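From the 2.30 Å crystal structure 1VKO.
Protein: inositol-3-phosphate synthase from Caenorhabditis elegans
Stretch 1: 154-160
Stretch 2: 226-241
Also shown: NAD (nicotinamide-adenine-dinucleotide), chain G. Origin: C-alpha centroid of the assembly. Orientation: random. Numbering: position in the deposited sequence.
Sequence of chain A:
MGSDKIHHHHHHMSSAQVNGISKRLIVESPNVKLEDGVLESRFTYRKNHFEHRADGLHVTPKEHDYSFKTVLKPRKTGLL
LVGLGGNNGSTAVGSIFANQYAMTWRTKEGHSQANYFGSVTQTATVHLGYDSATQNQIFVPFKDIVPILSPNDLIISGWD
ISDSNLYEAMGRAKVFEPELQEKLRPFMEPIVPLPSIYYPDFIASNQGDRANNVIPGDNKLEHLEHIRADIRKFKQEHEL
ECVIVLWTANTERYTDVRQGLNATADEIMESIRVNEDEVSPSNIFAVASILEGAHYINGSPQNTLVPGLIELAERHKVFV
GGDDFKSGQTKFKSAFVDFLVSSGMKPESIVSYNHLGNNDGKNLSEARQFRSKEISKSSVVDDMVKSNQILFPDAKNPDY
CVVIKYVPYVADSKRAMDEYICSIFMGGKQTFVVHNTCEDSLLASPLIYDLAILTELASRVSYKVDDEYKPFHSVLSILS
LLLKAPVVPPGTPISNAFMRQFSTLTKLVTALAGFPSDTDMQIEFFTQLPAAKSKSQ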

ATOM      1  N   LEU A 154     -25.897  15.031 -27.379  1.00 29.99           N
ATOM      2  CA  LEU A 154     -25.609  16.331 -26.755  1.00 27.18           C
ATOM      3  C   LEU A 154     -24.821  17.189 -27.715  1.00 25.33           C
ATOM      4  O   LEU A 154     -23.810  16.744 -28.255  1.00 24.85           O
ATOM      5  CB  LEU A 154     -24.819  16.178 -25.449  1.00 22.10           C
ATOM      6  CG  LEU A 154     -25.334  15.431 -24.199  1.00 29.57           C
ATOM      7  CD1 LEU A 154     -24.199  15.304 -23.140  1.00 15.42           C
ATOM      8  CD2 LEU A 154     -26.591  16.076 -23.557  1.00 24.88           C
ATOM      9  N   ILE A 155     -25.297  18.408 -27.944  1.00 24.71           N
ATOM     10  CA  ILE A 155     -24.548  19.400 -28.710  1.00 26.34           C
ATOM     11  C   ILE A 155     -23.785  20.278 -27.731  1.00 24.85           C
ATOM     12  O   ILE A 155     -24.394  20.887 -26.844  1.00 30.68           O
ATOM     13  CB  ILE A 155     -25.524  20.311 -29.512  1.00 27.30           C
ATOM     14  CG1 ILE A 155     -26.217  19.555 -30.661  1.00 34.30           C
ATOM     15  CG2 ILE A 155     -24.780  21.503 -30.059  1.00 21.26           C
ATOM     16  CD1 ILE A 155     -27.651  19.084 -30.356  1.00 37.19           C
ATOM     17  N   ILE A 156     -22.480  20.422 -27.917  1.00 21.53           N
ATOM     18  CA  ILE A 156     -21.660  21.097 -26.922  1.00 18.35           C
ATOM     19  C   ILE A 156     -20.847  22.308 -27.406  1.00 16.35           C
ATOM     20  O   ILE A 156     -20.059  22.205 -28.317  1.00 22.25           O
ATOM     21  CB  ILE A 156     -20.716  20.088 -26.266  1.00 18.67           C
ATOM     22  CG1 ILE A 156     -21.492  18.968 -25.574  1.00 18.54           C
ATOM     23  CG2 ILE A 156     -19.724  20.805 -25.341  1.00 15.91           C
ATOM     24  CD1 ILE A 156     -20.583  17.961 -24.825  1.00 24.53           C
ATOM     25  N   SER A 157     -21.029  23.451 -26.763  1.00 11.10           N
ATOM     26  CA  SER A 157     -20.118  24.566 -26.899  1.00 12.21           C
ATOM     27  C   SER A 157     -19.676  25.022 -25.478  1.00 15.59           C
ATOM     28  O   SER A 157     -19.838  24.275 -24.495  1.00 15.03           O
ATOM     29  CB  SER A 157     -20.828  25.705 -27.613  1.00 15.07           C
ATOM     30  OG  SER A 157     -19.917  26.756 -27.869  1.00 25.66           O
ATOM     31  N   GLY A 158     -19.120  26.225 -25.391  1.00 14.60           N
ATOM     32  CA  GLY A 158     -18.826  26.854 -24.150  1.00 18.12           C
ATOM     33  C   GLY A 158     -17.714  27.867 -24.231  1.00 20.54           C
ATOM     34  O   GLY A 158     -17.394  28.365 -25.310  1.00 18.81           O
ATOM     35  N   TRP A 159     -17.118  28.164 -23.068  1.00 20.58           N
ATOM     36  CA  TRP A 159     -16.182  29.275 -22.960  1.00 20.73           C
ATOM     37  C   TRP A 159     -14.846  28.912 -22.336  1.00 20.04           C
ATOM     38  O   TRP A 159     -14.762  28.021 -21.498  1.00 23.53           O
ATOM     39  CB  TRP A 159     -16.776  30.359 -22.111  1.00 20.15           C
ATOM     40  CG  TRP A 159     -18.123  30.860 -22.522  1.00 25.22           C
ATOM     41  CD1 TRP A 159     -18.396  31.957 -23.298  1.00 12.38           C
ATOM     42  CD2 TRP A 159     -19.385  30.328 -22.115  1.00 18.59           C
ATOM     43  NE1 TRP A 159     -19.756  32.110 -23.419  1.00 16.20           N
ATOM     44  CE2 TRP A 159     -20.387  31.125 -22.709  1.00 23.04           C
ATOM     45  CE3 TRP A 159     -19.777  29.229 -21.333  1.00 13.12           C
ATOM     46  CZ2 TRP A 159     -21.756  30.878 -22.517  1.00 15.82           C
ATOM     47  CZ3 TRP A 159     -21.117  29.006 -21.116  1.00 12.56           C
ATOM     48  CH2 TRP A 159     -22.099  29.820 -21.720  1.00 13.90           C
ATOM     49  N   ASP A 160     -13.807  29.634 -22.711  1.00 18.56           N
ATOM     50  CA  ASP A 160     -12.549  29.451 -22.046  1.00 22.26           C
ATOM     51  C   ASP A 160     -11.701  30.686 -22.117  1.00 24.26           C
ATOM     52  O   ASP A 160     -11.606  31.278 -23.176  1.00 22.73           O
ATOM     53  CB  ASP A 160     -11.787  28.275 -22.625  1.00 23.91           C
ATOM     54  CG  ASP A 160     -10.903  27.581 -21.573  1.00 21.01           C
ATOM     55  OD1 ASP A 160     -10.051  28.240 -20.976  1.00 33.07           O
ATOM     56  OD2 ASP A 160     -11.014  26.385 -21.267  1.00 22.19           O
TER
HETATM   57  PA  NAD G 601      -8.294  22.287 -16.178  1.00 25.23           P
HETATM   58  O1A NAD G 601      -7.332  23.310 -15.804  1.00 15.07           O
HETATM   59  O2A NAD G 601      -7.658  21.370 -17.138  1.00 18.41           O
HETATM   60  O5B NAD G 601      -9.575  23.029 -16.747  1.00 28.60           O
HETATM   61  C5B NAD G 601      -9.836  24.356 -16.399  1.00 24.71           C
HETATM   62  C4B NAD G 601     -10.083  25.123 -17.685  1.00 16.86           C
HETATM   63  O4B NAD G 601     -10.951  26.196 -17.399  1.00 27.42           O
HETATM   64  C3B NAD G 601      -8.825  25.722 -18.246  1.00 19.58           C
HETATM   65  O3B NAD G 601      -8.995  25.634 -19.652  1.00 17.06           O
HETATM   66  C2B NAD G 601      -8.878  27.186 -17.913  1.00 17.79           C
HETATM   67  O2B NAD G 601      -8.455  27.846 -19.104  1.00 24.24           O
HETATM   68  C1B NAD G 601     -10.377  27.420 -17.755  1.00 17.26           C
HETATM   69  N9A NAD G 601     -10.867  28.549 -16.922  1.00 16.04           N
HETATM   70  C8A NAD G 601     -10.383  29.059 -15.756  1.00 29.17           C
HETATM   71  N7A NAD G 601     -11.162  30.103 -15.394  1.00 22.19           N
HETATM   72  C5A NAD G 601     -12.144  30.294 -16.294  1.00 27.77           C
HETATM   73  C6A NAD G 601     -13.181  31.233 -16.429  1.00 32.19           C
HETATM   74  N6A NAD G 601     -13.367  32.260 -15.583  1.00 28.02           N
HETATM   75  N1A NAD G 601     -14.007  31.149 -17.520  1.00 14.67           N
HETATM   76  C2A NAD G 601     -13.807  30.193 -18.474  1.00 25.60           C
HETATM   77  N3A NAD G 601     -12.773  29.323 -18.344  1.00 14.80           N
HETATM   78  C4A NAD G 601     -11.948  29.344 -17.276  1.00 27.36           C
HETATM   79  O3  NAD G 601      -8.875  21.497 -14.887  1.00 18.80           O
HETATM   80  PN  NAD G 601      -9.822  20.232 -15.086  1.00 17.82           P
HETATM   81  O1N NAD G 601     -10.472  20.377 -16.415  1.00 34.71           O
HETATM   82  O2N NAD G 601      -9.022  19.037 -14.806  1.00 16.31           O
HETATM   83  O5D NAD G 601     -11.042  20.421 -14.033  1.00 21.97           O
HETATM   84  C5D NAD G 601     -11.722  21.659 -13.920  1.00 24.86           C
HETATM   85  C4D NAD G 601     -12.455  21.859 -12.580  1.00 24.67           C
HETATM   86  O4D NAD G 601     -13.199  20.712 -12.250  1.00 27.08           O
HETATM   87  C3D NAD G 601     -11.526  22.133 -11.391  1.00 23.94           C
HETATM   88  O3D NAD G 601     -12.110  23.117 -10.584  1.00 29.51           O
HETATM   89  C2D NAD G 601     -11.613  20.864 -10.582  1.00 31.80           C
HETATM   90  O2D NAD G 601     -11.460  21.023  -9.180  1.00 36.09           O
HETATM   91  C1D NAD G 601     -13.022  20.428 -10.879  1.00 28.92           C
HETATM   92  N1N NAD G 601     -13.085  19.023 -10.497  1.00 25.40           N
HETATM   93  C2N NAD G 601     -12.308  18.109 -11.138  1.00 13.40           C
HETATM   94  C3N NAD G 601     -12.365  16.793 -10.738  1.00 19.34           C
HETATM   95  C7N NAD G 601     -11.812  15.803 -11.692  1.00 25.56           C
HETATM   96  O7N NAD G 601     -11.192  16.352 -12.840  1.00 31.73           O
HETATM   97  N7N NAD G 601     -11.937  14.492 -11.449  1.00 25.15           N
HETATM   98  C4N NAD G 601     -13.223  16.383  -9.699  1.00 16.31           C
HETATM   99  C5N NAD G 601     -13.987  17.328  -9.051  1.00 15.55           C
HETATM  100  C6N NAD G 601     -13.907  18.669  -9.455  1.00 18.21           C
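Stretch 2 226-241: HIRADIRKFKQEHELE

Stretch 2 is helical from its first residue, continuing a helix that begins earlier in the chain, and it packs nearly antiparallel to the β-strand of stretch 1. The N-to-C directions of strand 154-159 and the helix differ by 164°, and their axes approach to 10.3 Å. The two segments therefore run alongside each other, and the first residues of stretch 2 lie beside the end of the strand: the CA atoms of Ile-227 and Trp-159 are 9.5 Å apart, those of Phe-234 and Ser-157 8.0 Å, and those of His-238 and Ile-155 8.3 Å. On the strand, the alternate residues Ile-155, Ser-157 and Trp-159 direct their CA-to-CB bonds toward the helix, and they supply nearly all of its side of the contact. Together the two stretches bury 371 Å².

The first residue, His-226, makes no contact with the strand, and the interface opens at Ile-227. Its CA-to-CB bond points sideways, but the end of the side chain comes nearer and meets the indole of Trp-159, with Ile-227 CG2 3.8 Å from Trp-159 CZ2 and CD1 lying over one face of the ring. Arg-228 points away from the strand and Ala-229 is out of its reach. Asp-230, one turn after His-226, points toward the strand and makes the single hydrogen bond between the stretches: Trp-159 NE1 donates to Asp-230 OD2 over 2.9 Å, with an N-H...acceptor angle of 160°. The carboxylate oxygen OD2 lies near the indole plane, where the N-H is directed, so this nearly linear bond gives the indole nitrogen a partner within an otherwise largely apolar contact. Ile-231 also reaches the edge of the ring, its CG1 4.2 Å from Trp-159 CH2. Ile-227, Asp-230 and Ile-231 thus hold Trp-159 by one face and along its edge.

Arg-232 and Lys-233 contribute nothing to the contact, and the next residue to do so is Phe-234. With chi1 in the t rotamer, its ring is directed at the middle of the strand. Phe-234 CE1 lies 3.5 Å from Ser-157 CB. Phe-234 CZ is 3.5 Å from the backbone oxygen Ile-155 O, which approaches the ring edge, and Phe-234 CZ is 3.9 Å from Ile-155 CG2. Lys-235, Gln-236 and Glu-237 are exposed and out of reach of the strand.

His-238 points back toward it and offers a ring face to Ile-155. The methyl carbon CG2 of Ile-155 stands 3.9 Å from the centroid of the His-238 ring and only 3° off the ring normal, a well-centred CH-pi contact. Glu-239 then leaves helical geometry with positive phi (64°), forming a Schellman motif in which Leu-240 N bonds back to Lys-235 O at 3.0 Å. Past this turn the chain leaves the helix direction roughly at a right angle, and the buried side chain of Leu-240 points toward the strand, where Leu-240 CD2 lies 4.0 Å from Ile-155 CD1 and completes the apolar contacts around that isoleucine. Glu-241, exposed, has no part in the interface.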

ATOM      1  N   HIS A 226     -23.384  39.831 -21.944  1.00 26.49           N
ATOM      2  CA  HIS A 226     -22.595  39.242 -23.022  1.00 26.25           C
ATOM      3  C   HIS A 226     -22.812  37.739 -23.043  1.00 26.84           C
ATOM      4  O   HIS A 226     -23.019  37.153 -24.116  1.00 27.34           O
ATOM      5  CB  HIS A 226     -21.120  39.543 -22.813  1.00 25.31           C
ATOM      6  CG  HIS A 226     -20.231  39.030 -23.901  1.00 28.61           C
ATOM      7  ND1 HIS A 226     -19.534  39.864 -24.745  1.00 24.06           N
ATOM      8  CD2 HIS A 226     -19.906  37.768 -24.269  1.00 25.17           C
ATOM      9  CE1 HIS A 226     -18.810  39.143 -25.581  1.00 27.40           C
ATOM     10  NE2 HIS A 226     -19.015  37.867 -25.311  1.00 28.27           N
ATOM     11  N   ILE A 227     -22.754  37.112 -21.866  1.00 23.05           N
ATOM     12  CA  ILE A 227     -23.039  35.672 -21.739  1.00 18.81           C
ATOM     13  C   ILE A 227     -24.497  35.343 -22.041  1.00 18.10           C
ATOM     14  O   ILE A 227     -24.775  34.308 -22.629  1.00 16.96           O
ATOM     15  CB  ILE A 227     -22.739  35.184 -20.326  1.00 15.62           C
ATOM     16  CG1 ILE A 227     -21.328  35.599 -19.897  1.00 13.69           C
ATOM     17  CG2 ILE A 227     -22.929  33.668 -20.265  1.00 12.46           C
ATOM     18  CD1 ILE A 227     -20.214  34.917 -20.650  1.00 22.81           C
ATOM     19  N   ARG A 228     -25.431  36.178 -21.573  1.00 19.30           N
ATOM     20  CA  ARG A 228     -26.832  35.981 -21.941  1.00 21.84           C
ATOM     21  C   ARG A 228     -26.875  35.866 -23.475  1.00 21.07           C
ATOM     22  O   ARG A 228     -27.450  34.933 -24.016  1.00 20.48           O
ATOM     23  CB  ARG A 228     -27.702  37.145 -21.461  1.00 20.82           C
ATOM     24  CG  ARG A 228     -27.876  37.171 -19.961  1.00 21.42           C
ATOM     25  CD  ARG A 228     -28.969  38.077 -19.472  1.00 18.80           C
ATOM     26  NE  ARG A 228     -30.273  37.577 -19.885  1.00 17.89           N
ATOM     27  CZ  ARG A 228     -31.422  38.206 -19.669  1.00 22.24           C
ATOM     28  NH1 ARG A 228     -31.450  39.374 -19.036  1.00 25.08           N
ATOM     29  NH2 ARG A 228     -32.550  37.649 -20.074  1.00 20.03           N
ATOM     30  N   ALA A 229     -26.201  36.796 -24.144  1.00 19.49           N
ATOM     31  CA  ALA A 229     -26.195  36.876 -25.612  1.00 22.67           C
ATOM     32  C   ALA A 229     -25.669  35.586 -26.194  1.00 21.36           C
ATOM     33  O   ALA A 229     -26.203  35.081 -27.189  1.00 22.14           O
ATOM     34  CB  ALA A 229     -25.334  38.078 -26.059  1.00 20.56           C
ATOM     35  N   ASP A 230     -24.666  35.013 -25.513  1.00 21.58           N
ATOM     36  CA  ASP A 230     -23.989  33.773 -25.936  1.00 19.77           C
ATOM     37  C   ASP A 230     -24.909  32.584 -25.875  1.00 18.94           C
ATOM     38  O   ASP A 230     -24.888  31.712 -26.745  1.00 19.60           O
ATOM     39  CB  ASP A 230     -22.719  33.518 -25.117  1.00 18.94           C
ATOM     40  CG  ASP A 230     -21.532  34.388 -25.555  1.00 26.07           C
ATOM     41  OD1 ASP A 230     -21.499  34.899 -26.717  1.00 31.89           O
ATOM     42  OD2 ASP A 230     -20.550  34.585 -24.810  1.00 29.69           O
ATOM     43  N   ILE A 231     -25.760  32.572 -24.863  1.00 22.05           N
ATOM     44  CA  ILE A 231     -26.674  31.455 -24.633  1.00 23.96           C
ATOM     45  C   ILE A 231     -27.821  31.440 -25.627  1.00 26.98           C
ATOM     46  O   ILE A 231     -28.120  30.391 -26.198  1.00 28.10           O
ATOM     47  CB  ILE A 231     -27.214  31.513 -23.188  1.00 26.28           C
ATOM     48  CG1 ILE A 231     -26.079  31.199 -22.201  1.00 16.87           C
ATOM     49  CG2 ILE A 231     -28.409  30.563 -23.017  1.00 21.97           C
ATOM     50  CD1 ILE A 231     -26.412  31.507 -20.790  1.00 25.40           C
ATOM     51  N   ARG A 232     -28.454  32.602 -25.830  1.00 28.05           N
ATOM     52  CA  ARG A 232     -29.601  32.709 -26.725  1.00 29.01           C
ATOM     53  C   ARG A 232     -29.242  32.291 -28.132  1.00 27.66           C
ATOM     54  O   ARG A 232     -30.029  31.631 -28.793  1.00 27.39           O
ATOM     55  CB  ARG A 232     -30.122  34.133 -26.804  1.00 30.75           C
ATOM     56  CG  ARG A 232     -30.704  34.684 -25.554  1.00 31.05           C
ATOM     57  CD  ARG A 232     -31.463  35.970 -25.807  1.00 37.11           C
ATOM     58  NE  ARG A 232     -31.081  37.038 -24.871  1.00 43.00           N
ATOM     59  CZ  ARG A 232     -30.192  37.994 -25.118  1.00 28.77           C
ATOM     60  NH1 ARG A 232     -29.552  38.062 -26.283  1.00 39.50           N
ATOM     61  NH2 ARG A 232     -29.953  38.899 -24.191  1.00 42.66           N
ATOM     62  N   LYS A 233     -28.061  32.695 -28.585  1.00 28.62           N
ATOM     63  CA  LYS A 233     -27.626  32.407 -29.949  1.00 29.11           C
ATOM     64  C   LYS A 233     -27.325  30.924 -30.119  1.00 29.75           C
ATOM     65  O   LYS A 233     -27.565  30.355 -31.171  1.00 32.18           O
ATOM     66  CB  LYS A 233     -26.412  33.266 -30.311  1.00 32.00           C
ATOM     67  CG  LYS A 233     -25.637  32.795 -31.538  1.00 38.24           C
ATOM     68  CD  LYS A 233     -24.470  33.719 -31.812  1.00 50.03           C
ATOM     69  CE  LYS A 233     -23.375  32.995 -32.561  1.00 55.43           C
ATOM     70  NZ  LYS A 233     -22.198  33.890 -32.673  1.00 64.04           N
ATOM     71  N   PHE A 234     -26.797  30.304 -29.071  1.00 27.48           N
ATOM     72  CA  PHE A 234     -26.525  28.887 -29.082  1.00 24.56           C
ATOM     73  C   PHE A 234     -27.865  28.163 -29.191  1.00 23.83           C
ATOM     74  O   PHE A 234     -28.018  27.257 -30.001  1.00 24.83           O
ATOM     75  CB  PHE A 234     -25.769  28.520 -27.780  1.00 22.62           C
ATOM     76  CG  PHE A 234     -25.414  27.069 -27.654  1.00 18.30           C
ATOM     77  CD1 PHE A 234     -24.498  26.478 -28.509  1.00 22.22           C
ATOM     78  CD2 PHE A 234     -25.997  26.288 -26.661  1.00 21.87           C
ATOM     79  CE1 PHE A 234     -24.174  25.116 -28.375  1.00 21.11           C
ATOM     80  CE2 PHE A 234     -25.677  24.949 -26.516  1.00 14.81           C
ATOM     81  CZ  PHE A 234     -24.762  24.361 -27.370  1.00 27.68           C
ATOM     82  N   LYS A 235     -28.820  28.564 -28.350  1.00 24.44           N
ATOM     83  CA  LYS A 235     -30.156  27.981 -28.333  1.00 23.48           C
ATOM     84  C   LYS A 235     -30.838  28.179 -29.697  1.00 24.14           C
ATOM     85  O   LYS A 235     -31.381  27.237 -30.245  1.00 21.76           O
ATOM     86  CB  LYS A 235     -31.001  28.597 -27.219  1.00 22.48           C
ATOM     87  CG  LYS A 235     -32.421  28.040 -27.114  1.00 23.74           C
ATOM     88  CD  LYS A 235     -33.402  29.150 -26.699  1.00 36.46           C
ATOM     89  CE  LYS A 235     -34.451  28.687 -25.668  1.00 46.01           C
ATOM     90  NZ  LYS A 235     -35.074  27.352 -25.963  1.00 43.31           N
ATOM     91  N   GLN A 236     -30.785  29.395 -30.233  1.00 26.67           N
ATOM     92  CA  GLN A 236     -31.251  29.684 -31.607  1.00 30.65           C
ATOM     93  C   GLN A 236     -30.521  28.864 -32.689  1.00 31.79           C
ATOM     94  O   GLN A 236     -31.153  28.120 -33.442  1.00 29.79           O
ATOM     95  CB  GLN A 236     -31.097  31.166 -31.932  1.00 28.83           C
ATOM     96  CG  GLN A 236     -31.993  32.108 -31.127  1.00 42.26           C
ATOM     97  CD  GLN A 236     -31.905  33.570 -31.620  1.00 55.90           C
ATOM     98  OE1 GLN A 236     -32.086  33.840 -32.817  1.00 54.78           O
ATOM     99  NE2 GLN A 236     -31.632  34.504 -30.699  1.00 54.69           N
ATOM    100  N   GLU A 237     -29.199  29.016 -32.763  1.00 31.71           N
ATOM    101  CA  GLU A 237     -28.385  28.421 -33.831  1.00 32.47           C
ATOM    102  C   GLU A 237     -28.538  26.892 -33.978  1.00 33.10           C
ATOM    103  O   GLU A 237     -28.279  26.330 -35.054  1.00 32.43           O
ATOM    104  CB  GLU A 237     -26.921  28.797 -33.600  1.00 33.05           C
ATOM    105  CG  GLU A 237     -25.901  28.176 -34.536  1.00 39.30           C
ATOM    106  CD  GLU A 237     -24.482  28.271 -33.992  1.00 56.99           C
ATOM    107  OE1 GLU A 237     -24.249  29.008 -32.990  1.00 58.69           O
ATOM    108  OE2 GLU A 237     -23.596  27.589 -34.565  1.00 60.99           O
ATOM    109  N   HIS A 238     -28.946  26.207 -32.909  1.00 31.25           N
ATOM    110  CA  HIS A 238     -29.171  24.755 -33.009  1.00 28.72           C
ATOM    111  C   HIS A 238     -30.603  24.386 -32.646  1.00 26.86           C
ATOM    112  O   HIS A 238     -30.951  23.217 -32.624  1.00 27.93           O
ATOM    113  CB  HIS A 238     -28.203  23.950 -32.136  1.00 29.01           C
ATOM    114  CG  HIS A 238     -26.760  24.094 -32.510  1.00 25.94           C
ATOM    115  ND1 HIS A 238     -25.898  24.927 -31.830  1.00 27.25           N
ATOM    116  CD2 HIS A 238     -26.016  23.476 -33.456  1.00 26.73           C
ATOM    117  CE1 HIS A 238     -24.690  24.834 -32.354  1.00 29.74           C
ATOM    118  NE2 HIS A 238     -24.733  23.958 -33.342  1.00 19.57           N
ATOM    119  N   GLU A 239     -31.423  25.376 -32.330  1.00 25.78           N
ATOM    120  CA  GLU A 239     -32.855  25.156 -32.212  1.00 29.11           C
ATOM    121  C   GLU A 239     -33.136  24.184 -31.065  1.00 27.61           C
ATOM    122  O   GLU A 239     -33.940  23.253 -31.185  1.00 29.30           O
ATOM    123  CB  GLU A 239     -33.395  24.631 -33.551  1.00 28.59           C
ATOM    124  CG  GLU A 239     -34.635  25.330 -34.050  1.00 39.07           C
ATOM    125  CD  GLU A 239     -34.651  25.403 -35.570  1.00 49.16           C
ATOM    126  OE1 GLU A 239     -34.580  24.343 -36.237  1.00 46.08           O
ATOM    127  OE2 GLU A 239     -34.711  26.533 -36.091  1.00 52.81           O
ATOM    128  N   LEU A 240     -32.462  24.433 -29.950  1.00 29.28           N
ATOM    129  CA  LEU A 240     -32.460  23.571 -28.771  1.00 26.04           C
ATOM    130  C   LEU A 240     -33.693  23.762 -27.914  1.00 25.81           C
ATOM    131  O   LEU A 240     -34.157  24.872 -27.724  1.00 26.44           O
ATOM    132  CB  LEU A 240     -31.245  23.916 -27.917  1.00 25.23           C
ATOM    133  CG  LEU A 240     -29.896  23.823 -28.634  1.00 26.04           C
ATOM    134  CD1 LEU A 240     -28.818  24.485 -27.803  1.00 11.36           C
ATOM    135  CD2 LEU A 240     -29.514  22.373 -28.970  1.00 23.46           C
ATOM    136  N   GLU A 241     -34.204  22.676 -27.362  1.00 27.20           N
ATOM    137  CA  GLU A 241     -35.289  22.780 -26.404  1.00 28.84           C
ATOM    138  C   GLU A 241     -34.826  22.695 -24.959  1.00 29.22           C
ATOM    139  O   GLU A 241     -35.610  23.025 -24.078  1.00 32.25           O
ATOM    140  CB  GLU A 241     -36.337  21.698 -26.651  1.00 30.62           C
ATOM    141  CG  GLU A 241     -37.003  21.735 -28.023  1.00 37.23           C
ATOM    142  CD  GLU A 241     -37.399  20.345 -28.463  1.00 48.91           C
ATOM    143  OE1 GLU A 241     -38.342  19.782 -27.868  1.00 55.48           O
ATOM    144  OE2 GLU A 241     -36.746  19.804 -29.382  1.00 55.98           O
TER